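Local structure of putative NAD(P)H nitroreductase MhqN (Bacillus subtilis, 3BEM) at residues Tyr207-Pro210 with Val211-Val215; Ile169-Ala173 with Glu174-Arg178; Leu180-Asp183 with Asp184-Val188. The protein probably acts as an FMN-dependent, NAD(P)H-using nitroreductase that may help break down and detoxify aromatic compounds. The protein carries 3 engineered substitutions. One frame throughout, in Å; residues are numbered along the deposited sequence.

Contact 1: Tyr207-Pro210 with Val211-Val215. With FMN (flavin mononucleotide), chain G.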
loop_
_atom_site.group_PDB
_atom_site.type_symbol
_atom_site.label_atom_id
_atom_site.label_comp_id
_atom_site.label_asym_id
_atom_site.label_seq_id
_atom_site.Cartn_x
_atom_site.Cartn_y
_atom_site.Cartn_z
ATOM N N TYR B 207 -2.857 16.467 11.899
ATOM C CA TYR B 207 -1.458 16.849 11.898
ATOM C C TYR B 207 -0.573 15.853 11.171
ATOM O O TYR B 207 -0.645 14.674 11.453
ATOM C CB TYR B 207 -0.942 16.938 13.331
ATOM C CG TYR B 207 0.512 17.192 13.399
ATOM C CD1 TYR B 207 1.018 18.451 13.110
ATOM C CD2 TYR B 207 1.416 16.186 13.735
ATOM C CE1 TYR B 207 2.369 18.685 13.133
ATOM C CE2 TYR B 207 2.792 16.420 13.736
ATOM C CZ TYR B 207 3.237 17.689 13.438
ATOM O OH TYR B 207 4.580 17.958 13.455
ATOM N N ARG B 208 0.295 16.361 10.289
ATOM C CA ARG B 208 1.349 15.571 9.636
ATOM C C ARG B 208 2.763 15.936 10.023
ATOM O O ARG B 208 3.153 17.108 10.010
ATOM C CB ARG B 208 1.196 15.662 8.096
ATOM C CG ARG B 208 -0.120 15.093 7.561
ATOM C CD ARG B 208 -0.304 13.660 7.972
ATOM N NE ARG B 208 -1.073 12.862 7.006
ATOM C CZ ARG B 208 -2.398 12.771 6.955
ATOM N NH1 ARG B 208 -3.160 13.425 7.815
ATOM N NH2 ARG B 208 -2.937 11.968 5.999
ATOM N N LYS B 209 3.550 14.910 10.341
ATOM C CA LYS B 209 4.968 15.068 10.543
ATOM C C LYS B 209 5.561 15.660 9.259
ATOM O O LYS B 209 5.258 15.195 8.174
ATOM C CB LYS B 209 5.641 13.700 10.829
ATOM C CG LYS B 209 5.217 12.949 12.123
ATOM C CD LYS B 209 5.575 11.392 12.028
ATOM C CE LYS B 209 5.074 10.570 13.251
ATOM N NZ LYS B 209 5.273 9.040 13.291
ATOM N N PRO B 210 6.456 16.650 9.383
ATOM C CA PRO B 210 7.245 17.128 8.243
ATOM C C PRO B 210 8.097 16.053 7.645
ATOM O O PRO B 210 8.509 15.113 8.339
ATOM C CB PRO B 210 8.183 18.177 8.875
ATOM C CG PRO B 210 7.508 18.602 10.053
ATOM C CD PRO B 210 6.840 17.367 10.605
ATOM N N VAL B 211 8.452 16.232 6.381
ATOM C CA VAL B 211 9.271 15.285 5.664
ATOM C C VAL B 211 10.585 15.007 6.392
ATOM O O VAL B 211 11.045 13.838 6.428
ATOM C CB VAL B 211 9.515 15.734 4.223
ATOM C CG1 VAL B 211 10.635 14.913 3.570
ATOM C CG2 VAL B 211 8.192 15.709 3.380
ATOM N N ASN B 212 11.197 16.050 6.972
ATOM C CA ASN B 212 12.454 15.866 7.640
ATOM C C ASN B 212 12.376 15.098 8.962
ATOM O O ASN B 212 13.410 14.737 9.526
ATOM C CB ASN B 212 13.225 17.179 7.771
ATOM C CG ASN B 212 12.626 18.152 8.719
ATOM O OD1 ASN B 212 11.722 17.871 9.488
ATOM N ND2 ASN B 212 13.166 19.374 8.676
ATOM N N GLU B 213 11.171 14.783 9.413
ATOM C CA GLU B 213 10.977 13.863 10.537
ATOM C C GLU B 213 10.673 12.409 10.148
ATOM O O GLU B 213 10.600 11.543 11.024
ATOM C CB GLU B 213 9.864 14.368 11.406
ATOM C CG GLU B 213 10.294 15.652 12.088
ATOM C CD GLU B 213 9.241 16.168 13.024
ATOM O OE1 GLU B 213 8.337 15.375 13.416
ATOM O OE2 GLU B 213 9.341 17.364 13.340
ATOM N N PHE B 214 10.432 12.139 8.872
ATOM C CA PHE B 214 10.275 10.752 8.451
ATOM C C PHE B 214 11.145 10.251 7.317
ATOM O O PHE B 214 11.053 9.072 6.973
ATOM C CB PHE B 214 8.813 10.420 8.238
ATOM C CG PHE B 214 8.184 10.990 6.979
ATOM C CD1 PHE B 214 8.212 10.284 5.788
ATOM C CD2 PHE B 214 7.484 12.184 7.002
ATOM C CE1 PHE B 214 7.599 10.806 4.630
ATOM C CE2 PHE B 214 6.836 12.672 5.837
ATOM C CZ PHE B 214 6.916 11.987 4.682
ATOM N N VAL B 215 11.998 11.114 6.762
ATOM C CA VAL B 215 12.935 10.711 5.744
ATOM C C VAL B 215 14.345 11.041 6.202
ATOM O O VAL B 215 14.604 12.150 6.679
ATOM C CB VAL B 215 12.680 11.470 4.468
ATOM C CG1 VAL B 215 13.720 11.057 3.443
ATOM C CG2 VAL B 215 11.225 11.229 3.960
HETATM N N1 FMN G . -10.712 5.375 10.194
HETATM C C2 FMN G . -11.821 4.989 10.903
HETATM O O2 FMN G . -12.705 5.837 11.071
HETATM N N3 FMN G . -11.945 3.712 11.386
HETATM C C4 FMN G . -10.940 2.770 11.239
HETATM O O4 FMN G . -11.180 1.597 11.593
HETATM C C4A FMN G . -9.815 3.160 10.515
HETATM N N5 FMN G . -8.758 2.262 10.343
HETATM C C5A FMN G . -7.710 2.649 9.528
HETATM C C6 FMN G . -6.714 1.696 9.253
HETATM C C7 FMN G . -5.649 2.043 8.414
HETATM C C7M FMN G . -4.773 0.907 7.895
HETATM C C8 FMN G . -5.546 3.315 7.868
HETATM C C8M FMN G . -4.638 3.548 6.664
HETATM C C9 FMN G . -6.501 4.283 8.180
HETATM C C9A FMN G . -7.596 3.943 8.975
HETATM N N10 FMN G . -8.601 4.889 9.263
HETATM C C10 FMN G . -9.705 4.459 9.986
HETATM C "C1'" FMN G . -8.428 6.298 8.813
HETATM C "C2'" FMN G . -7.340 7.101 9.533
HETATM O "O2'" FMN G . -7.860 7.543 10.778
HETATM C "C3'" FMN G . -6.979 8.283 8.647
HETATM O "O3'" FMN G . -6.398 7.747 7.426
HETATM C "C4'" FMN G . -6.081 9.326 9.316
HETATM O "O4'" FMN G . -6.765 9.902 10.444
HETATM C "C5'" FMN G . -5.710 10.432 8.291
HETATM O "O5'" FMN G . -6.871 11.088 7.730
HETATM P P FMN G . -6.760 11.575 6.204
HETATM O O1P FMN G . -5.636 12.557 6.134
HETATM O O2P FMN G . -6.498 10.274 5.534
HETATM O O3P FMN G . -8.091 12.196 5.861
HETATM O O HOH W 1 6.191 16.400 14.732
#
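Glu213 sets its CG anti to the carbonyl carbon (chi1 -68°) and then runs out extended, which lays its carboxylate obliquely across the ring of Pro210, with CD of Glu213 3.6 Å from CD of Pro210. Phe214 turns differently: its CG sits between the backbone N and the carbonyl carbon (chi1 74°), and the ring turns back so that its edge meets Lys209 O, 3.8 Å from Phe214 CE2. The backbone closes the turn itself. Glu213 N donates to Pro210 O at 2.9 Å, and Val211 O then receives both Phe214 N and Val215 N. A water bridges the Tyr207 and Glu213 side chains, 2.6 Å from Tyr207 OH and donating a hydrogen bond to Glu213 OE1 at 2.7 Å. Arg208 faces the other way, toward the flavin phosphate. Its NH2 donates to FMN O1P at 2.8 Å and NH1 adds a weak bond to the same oxygen, and the phosphorus lies in the guanidinium plane, at its edge. NE and NH2 also bond to Ala48 O and Ala50 O of the second subunit, and NH1 to Gly206 O, which together fix the rotation of the group. With an alanine here, O1P would probably lose these two donors, and the two carbonyls of the second subunit their mate. The tail thus serves the FMN phosphate through Arg208, while Val215 further on joins the second subunit's sheet in parallel pairing, the kind of C-terminal exchange across the dimer found in FMN-dependent nitroreductases.

Contact 2: Ile169-Ala173 with Glu174-Arg178. With FMN (flavin mononucleotide), chain G.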
loop_
_atom_site.group_PDB
_atom_site.type_symbol
_atom_site.label_atom_id
_atom_site.label_comp_id
_atom_site.label_asym_id
_atom_site.label_seq_id
_atom_site.Cartn_x
_atom_site.Cartn_y
_atom_site.Cartn_z
ATOM N N ILE B 169 -9.194 -0.578 9.950
ATOM C CA ILE B 169 -8.651 -1.762 10.610
ATOM C C ILE B 169 -9.411 -2.056 11.895
ATOM O O ILE B 169 -9.177 -3.077 12.548
ATOM C CB ILE B 169 -7.146 -1.597 10.894
ATOM C CG1 ILE B 169 -6.465 -2.947 11.159
ATOM C CG2 ILE B 169 -6.903 -0.592 12.056
ATOM C CD1 ILE B 169 -6.541 -3.913 10.063
ATOM N N GLY B 170 -10.339 -1.177 12.255
ATOM C CA GLY B 170 -11.189 -1.345 13.410
ATOM C C GLY B 170 -12.306 -2.349 13.258
ATOM O O GLY B 170 -13.441 -1.994 13.237
ATOM N N PHE B 171 -11.949 -3.610 13.087
ATOM C CA PHE B 171 -12.895 -4.722 12.905
ATOM C C PHE B 171 -12.333 -6.008 13.446
ATOM O O PHE B 171 -11.114 -6.157 13.573
ATOM C CB PHE B 171 -13.310 -4.875 11.432
ATOM C CG PHE B 171 -12.207 -5.287 10.519
ATOM C CD1 PHE B 171 -11.884 -6.621 10.354
ATOM C CD2 PHE B 171 -11.483 -4.324 9.806
ATOM C CE1 PHE B 171 -10.842 -7.000 9.503
ATOM C CE2 PHE B 171 -10.431 -4.702 8.959
ATOM C CZ PHE B 171 -10.109 -6.048 8.814
ATOM N N ASP B 172 -13.246 -6.943 13.743
ATOM C CA ASP B 172 -12.900 -8.286 14.204
ATOM C C ASP B 172 -12.794 -9.180 12.962
ATOM O O ASP B 172 -13.796 -9.539 12.353
ATOM C CB ASP B 172 -14.014 -8.758 15.156
ATOM C CG ASP B 172 -13.810 -10.166 15.699
ATOM O OD1 ASP B 172 -13.104 -11.011 15.108
ATOM O OD2 ASP B 172 -14.433 -10.434 16.741
ATOM N N ALA B 173 -11.567 -9.519 12.569
ATOM C CA ALA B 173 -11.294 -10.256 11.326
ATOM C C ALA B 173 -11.988 -11.605 11.301
ATOM O O ALA B 173 -12.585 -11.981 10.295
ATOM C CB ALA B 173 -9.816 -10.450 11.116
ATOM N N GLU B 174 -11.907 -12.314 12.413
ATOM C CA GLU B 174 -12.583 -13.603 12.565
ATOM C C GLU B 174 -14.089 -13.516 12.351
ATOM O O GLU B 174 -14.665 -14.346 11.665
ATOM C CB GLU B 174 -12.381 -14.124 13.986
ATOM C CG GLU B 174 -11.053 -14.756 14.273
ATOM C CD GLU B 174 -11.178 -15.717 15.459
ATOM O OE1 GLU B 174 -11.907 -16.726 15.308
ATOM O OE2 GLU B 174 -10.588 -15.450 16.532
ATOM N N ALA B 175 -14.711 -12.517 12.956
ATOM C CA ALA B 175 -16.133 -12.298 12.787
ATOM C C ALA B 175 -16.495 -12.011 11.331
ATOM O O ALA B 175 -17.510 -12.523 10.793
ATOM C CB ALA B 175 -16.582 -11.162 13.691
ATOM N N VAL B 176 -15.694 -11.148 10.698
ATOM C CA VAL B 176 -15.900 -10.819 9.301
ATOM C C VAL B 176 -15.789 -12.070 8.468
ATOM O O VAL B 176 -16.583 -12.295 7.555
ATOM C CB VAL B 176 -14.887 -9.738 8.816
ATOM C CG1 VAL B 176 -14.924 -9.591 7.284
ATOM C CG2 VAL B 176 -15.183 -8.389 9.532
ATOM N N LYS B 177 -14.790 -12.910 8.757
ATOM C CA LYS B 177 -14.645 -14.132 7.958
ATOM C C LYS B 177 -15.870 -15.040 8.143
ATOM O O LYS B 177 -16.351 -15.666 7.163
ATOM C CB LYS B 177 -13.353 -14.886 8.265
ATOM C CG LYS B 177 -12.088 -14.164 7.820
ATOM C CD LYS B 177 -11.084 -15.027 7.074
ATOM C CE LYS B 177 -10.009 -15.605 7.950
ATOM N NZ LYS B 177 -8.969 -16.309 7.106
ATOM N N ARG B 178 -16.383 -15.148 9.368
ATOM C CA ARG B 178 -17.568 -15.994 9.581
ATOM C C ARG B 178 -18.790 -15.422 8.867
ATOM O O ARG B 178 -19.587 -16.143 8.298
ATOM C CB ARG B 178 -17.944 -16.107 11.040
ATOM C CG ARG B 178 -17.051 -16.937 11.858
ATOM C CD ARG B 178 -17.732 -17.277 13.173
ATOM N NE ARG B 178 -18.006 -16.091 13.965
ATOM C CZ ARG B 178 -17.097 -15.434 14.684
ATOM N NH1 ARG B 178 -15.842 -15.859 14.763
ATOM N NH2 ARG B 178 -17.457 -14.355 15.368
HETATM N N1 FMN G . -10.712 5.375 10.194
HETATM C C2 FMN G . -11.821 4.989 10.903
HETATM O O2 FMN G . -12.705 5.837 11.071
HETATM N N3 FMN G . -11.945 3.712 11.386
HETATM C C4 FMN G . -10.940 2.770 11.239
HETATM O O4 FMN G . -11.180 1.597 11.593
HETATM C C4A FMN G . -9.815 3.160 10.515
HETATM N N5 FMN G . -8.758 2.262 10.343
HETATM C C5A FMN G . -7.710 2.649 9.528
HETATM C C6 FMN G . -6.714 1.696 9.253
HETATM C C7 FMN G . -5.649 2.043 8.414
HETATM C C7M FMN G . -4.773 0.907 7.895
HETATM C C8 FMN G . -5.546 3.315 7.868
HETATM C C8M FMN G . -4.638 3.548 6.664
HETATM C C9 FMN G . -6.501 4.283 8.180
HETATM C C9A FMN G . -7.596 3.943 8.975
HETATM N N10 FMN G . -8.601 4.889 9.263
HETATM C C10 FMN G . -9.705 4.459 9.986
HETATM C "C1'" FMN G . -8.428 6.298 8.813
HETATM C "C2'" FMN G . -7.340 7.101 9.533
HETATM O "O2'" FMN G . -7.860 7.543 10.778
HETATM C "C3'" FMN G . -6.979 8.283 8.647
HETATM O "O3'" FMN G . -6.398 7.747 7.426
HETATM C "C4'" FMN G . -6.081 9.326 9.316
HETATM O "O4'" FMN G . -6.765 9.902 10.444
HETATM C "C5'" FMN G . -5.710 10.432 8.291
HETATM O "O5'" FMN G . -6.871 11.088 7.730
HETATM P P FMN G . -6.760 11.575 6.204
HETATM O O1P FMN G . -5.636 12.557 6.134
HETATM O O2P FMN G . -6.498 10.274 5.534
HETATM O O3P FMN G . -8.091 12.196 5.861
#
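An N-capped helix start follows directly on the flavin-binding loop here, and Asp172 is the N-cap. Its OD1 accepts from Ala175 N at 3.1 Å, a nearly straight bond (166°) that reaches the oxygen from above the carboxylate plane. With CG anti to the backbone N (chi1 179°), the carboxylate folds over the first turn and also rests on Ala175 CB, 3.6 Å from Asp172 CG. Two main-chain bonds complete the opening turn: Val176 N to Asp172 O at 3.0 Å and Lys177 N to Ala173 O at 2.8 Å. On the inner side, Val176 CG2 meets the ring of Phe171 at CD1, 3.8 Å away, the two side chains crossing at about a right angle. The loop grips the isoalloxazine before the helix begins. Ile169 N donates to FMN N5 at 2.9 Å and Gly170 N to FMN O4 at 3.0 Å, while Ile169 CG2 lies against the flavin at C6. Gly170 is the centre of an inverse gamma turn, and a CB there would collide with O4. Phe171 O accepts from Arg134 of the second subunit. The segment thus leads from strand 164-168 into helix 173-180, with Phe171 and Val176 packed on Met191 of strand 186-195, and Ala175 and Val176 against Ala76 at the end of helix 67-76.

Contact 3: Leu180-Asp183 with Asp184-Val188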
loop_
_atom_site.group_PDB
_atom_site.type_symbol
_atom_site.label_atom_id
_atom_site.label_comp_id
_atom_site.label_asym_id
_atom_site.label_seq_id
_atom_site.Cartn_x
_atom_site.Cartn_y
_atom_site.Cartn_z
ATOM N N LEU B 180 -18.953 -13.455 6.222
ATOM C CA LEU B 180 -18.820 -13.422 4.760
ATOM C C LEU B 180 -18.335 -14.726 4.160
ATOM O O LEU B 180 -18.123 -14.779 2.960
ATOM C CB LEU B 180 -17.880 -12.288 4.336
ATOM C CG LEU B 180 -18.354 -10.893 4.767
ATOM C CD1 LEU B 180 -17.339 -9.832 4.288
ATOM C CD2 LEU B 180 -19.794 -10.557 4.325
ATOM N N ASN B 181 -18.131 -15.758 4.969
ATOM C CA ASN B 181 -17.650 -17.035 4.484
ATOM C C ASN B 181 -16.327 -16.961 3.721
ATOM O O ASN B 181 -16.205 -17.455 2.597
ATOM C CB ASN B 181 -18.741 -17.685 3.621
ATOM C CG ASN B 181 -18.431 -19.120 3.274
ATOM O OD1 ASN B 181 -17.761 -19.822 4.044
ATOM N ND2 ASN B 181 -18.912 -19.572 2.104
ATOM N N ILE B 182 -15.317 -16.388 4.355
ATOM C CA ILE B 182 -14.032 -16.223 3.721
ATOM C C ILE B 182 -13.118 -17.372 4.118
ATOM O O ILE B 182 -12.985 -17.667 5.292
ATOM C CB ILE B 182 -13.409 -14.835 4.101
ATOM C CG1 ILE B 182 -14.245 -13.684 3.461
ATOM C CG2 ILE B 182 -11.931 -14.756 3.673
ATOM C CD1 ILE B 182 -14.027 -12.352 4.105
ATOM N N ASP B 183 -12.469 -18.022 3.131
ATOM C CA ASP B 183 -11.609 -19.189 3.391
ATOM C C ASP B 183 -10.397 -18.838 4.251
ATOM O O ASP B 183 -9.945 -17.678 4.252
ATOM C CB ASP B 183 -11.089 -19.766 2.063
ATOM C CG ASP B 183 -12.096 -20.648 1.348
ATOM O OD1 ASP B 183 -12.605 -21.628 1.960
ATOM O OD2 ASP B 183 -12.332 -20.388 0.140
ATOM N N ASP B 184 -9.828 -19.849 4.922
ATOM C CA ASP B 184 -8.699 -19.668 5.837
ATOM C C ASP B 184 -7.440 -19.133 5.191
ATOM O O ASP B 184 -6.634 -18.480 5.872
ATOM C CB ASP B 184 -8.310 -20.971 6.563
ATOM C CG ASP B 184 -7.001 -20.821 7.415
ATOM O OD1 ASP B 184 -6.995 -20.060 8.425
ATOM O OD2 ASP B 184 -5.965 -21.462 7.066
ATOM N N GLN B 185 -7.256 -19.414 3.911
ATOM C CA GLN B 185 -6.024 -19.016 3.263
ATOM C C GLN B 185 -5.931 -17.499 3.044
ATOM O O GLN B 185 -4.888 -17.027 2.711
ATOM C CB GLN B 185 -5.827 -19.715 1.925
ATOM C CG GLN B 185 -6.721 -19.251 0.847
ATOM C CD GLN B 185 -6.636 -20.152 -0.352
ATOM O OE1 GLN B 185 -7.401 -21.106 -0.456
ATOM N NE2 GLN B 185 -5.695 -19.869 -1.262
ATOM N N PHE B 186 -7.026 -16.779 3.217
ATOM C CA PHE B 186 -7.051 -15.340 3.028
ATOM C C PHE B 186 -6.929 -14.614 4.334
ATOM O O PHE B 186 -7.670 -14.906 5.267
ATOM C CB PHE B 186 -8.330 -14.922 2.325
ATOM C CG PHE B 186 -8.445 -15.478 0.951
ATOM C CD1 PHE B 186 -7.739 -14.929 -0.092
ATOM C CD2 PHE B 186 -9.251 -16.567 0.719
ATOM C CE1 PHE B 186 -7.815 -15.491 -1.377
ATOM C CE2 PHE B 186 -9.353 -17.127 -0.540
ATOM C CZ PHE B 186 -8.643 -16.596 -1.588
ATOM N N GLU B 187 -5.972 -13.700 4.398
ATOM C CA GLU B 187 -5.913 -12.713 5.438
ATOM C C GLU B 187 -6.864 -11.561 5.136
ATOM O O GLU B 187 -6.874 -11.087 4.001
ATOM C CB GLU B 187 -4.475 -12.241 5.548
ATOM C CG GLU B 187 -4.196 -11.227 6.596
ATOM C CD GLU B 187 -4.079 -11.785 7.983
ATOM O OE1 GLU B 187 -3.869 -13.025 8.147
ATOM O OE2 GLU B 187 -4.259 -10.947 8.919
ATOM N N VAL B 188 -7.668 -11.125 6.117
ATOM C CA VAL B 188 -8.479 -9.936 5.959
ATOM C C VAL B 188 -7.586 -8.722 6.301
ATOM O O VAL B 188 -7.351 -8.397 7.469
ATOM C CB VAL B 188 -9.767 -9.928 6.790
ATOM C CG1 VAL B 188 -10.619 -8.715 6.414
ATOM C CG2 VAL B 188 -10.585 -11.194 6.590
#
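Ile182, just before a type I beta turn (Asp183 to Phe186), and Phe186, its last residue, cross at about a right angle where the chain leads from helix 173-180 into strand 186-195. The methyl CG2 of Ile182 lies anti to its own backbone N and approaches CB of Phe186, 3.8 Å away, while the other branch reaches toward the strand, its CD1 4.4 Å from Val188 CG2. Phe186 holds CG anti to its carbonyl carbon (chi1 -64°), which swings the ring back beside Asp183: CD2 comes to 3.9 Å from Asp183 CB, and Asp183 O lies near the ring plane, at the edge. One ring face takes the CG of Gln185, 3.6 Å above it and displaced toward the rim. Gln185 itself turns its amide to Asp95, and Glu187 makes a salt bridge with Arg140. Behind the turn, Ile182 and Val188 both pack on Leu93 of strand 88-95 and on Lys177 of helix 173-180, joining that helix to the sheet through apolar and aliphatic carbons. The turn is closed by Phe186 N donating to Asp183 O at 3.2 Å, a fairly straight bond (163°).

Overall arrangement
Contacts 2 and 3 are neighbours, their centres 10 Å apart, as helix 173-180 and strand 186-195 follow each other in the chain. Lys177 of contact 2 joins them, its NZ 2.7 Å from Phe186 O in a probable hydrogen bond. Contact 1 lies far off, its centre 32 Å from that of contact 2 and 36 Å from that of contact 3. Nearest atoms of contacts 1 and 2 are about 14 Å apart, and FMN bridges them: contact 1 holds its phosphate, contact 2 the N5 and O4 side of its flavin ring. Both also touch the second subunit, consistent with a cofactor site built at the dimer interface. Contact 3 does not touch FMN; the Val188 side chain is about 11 Å from it.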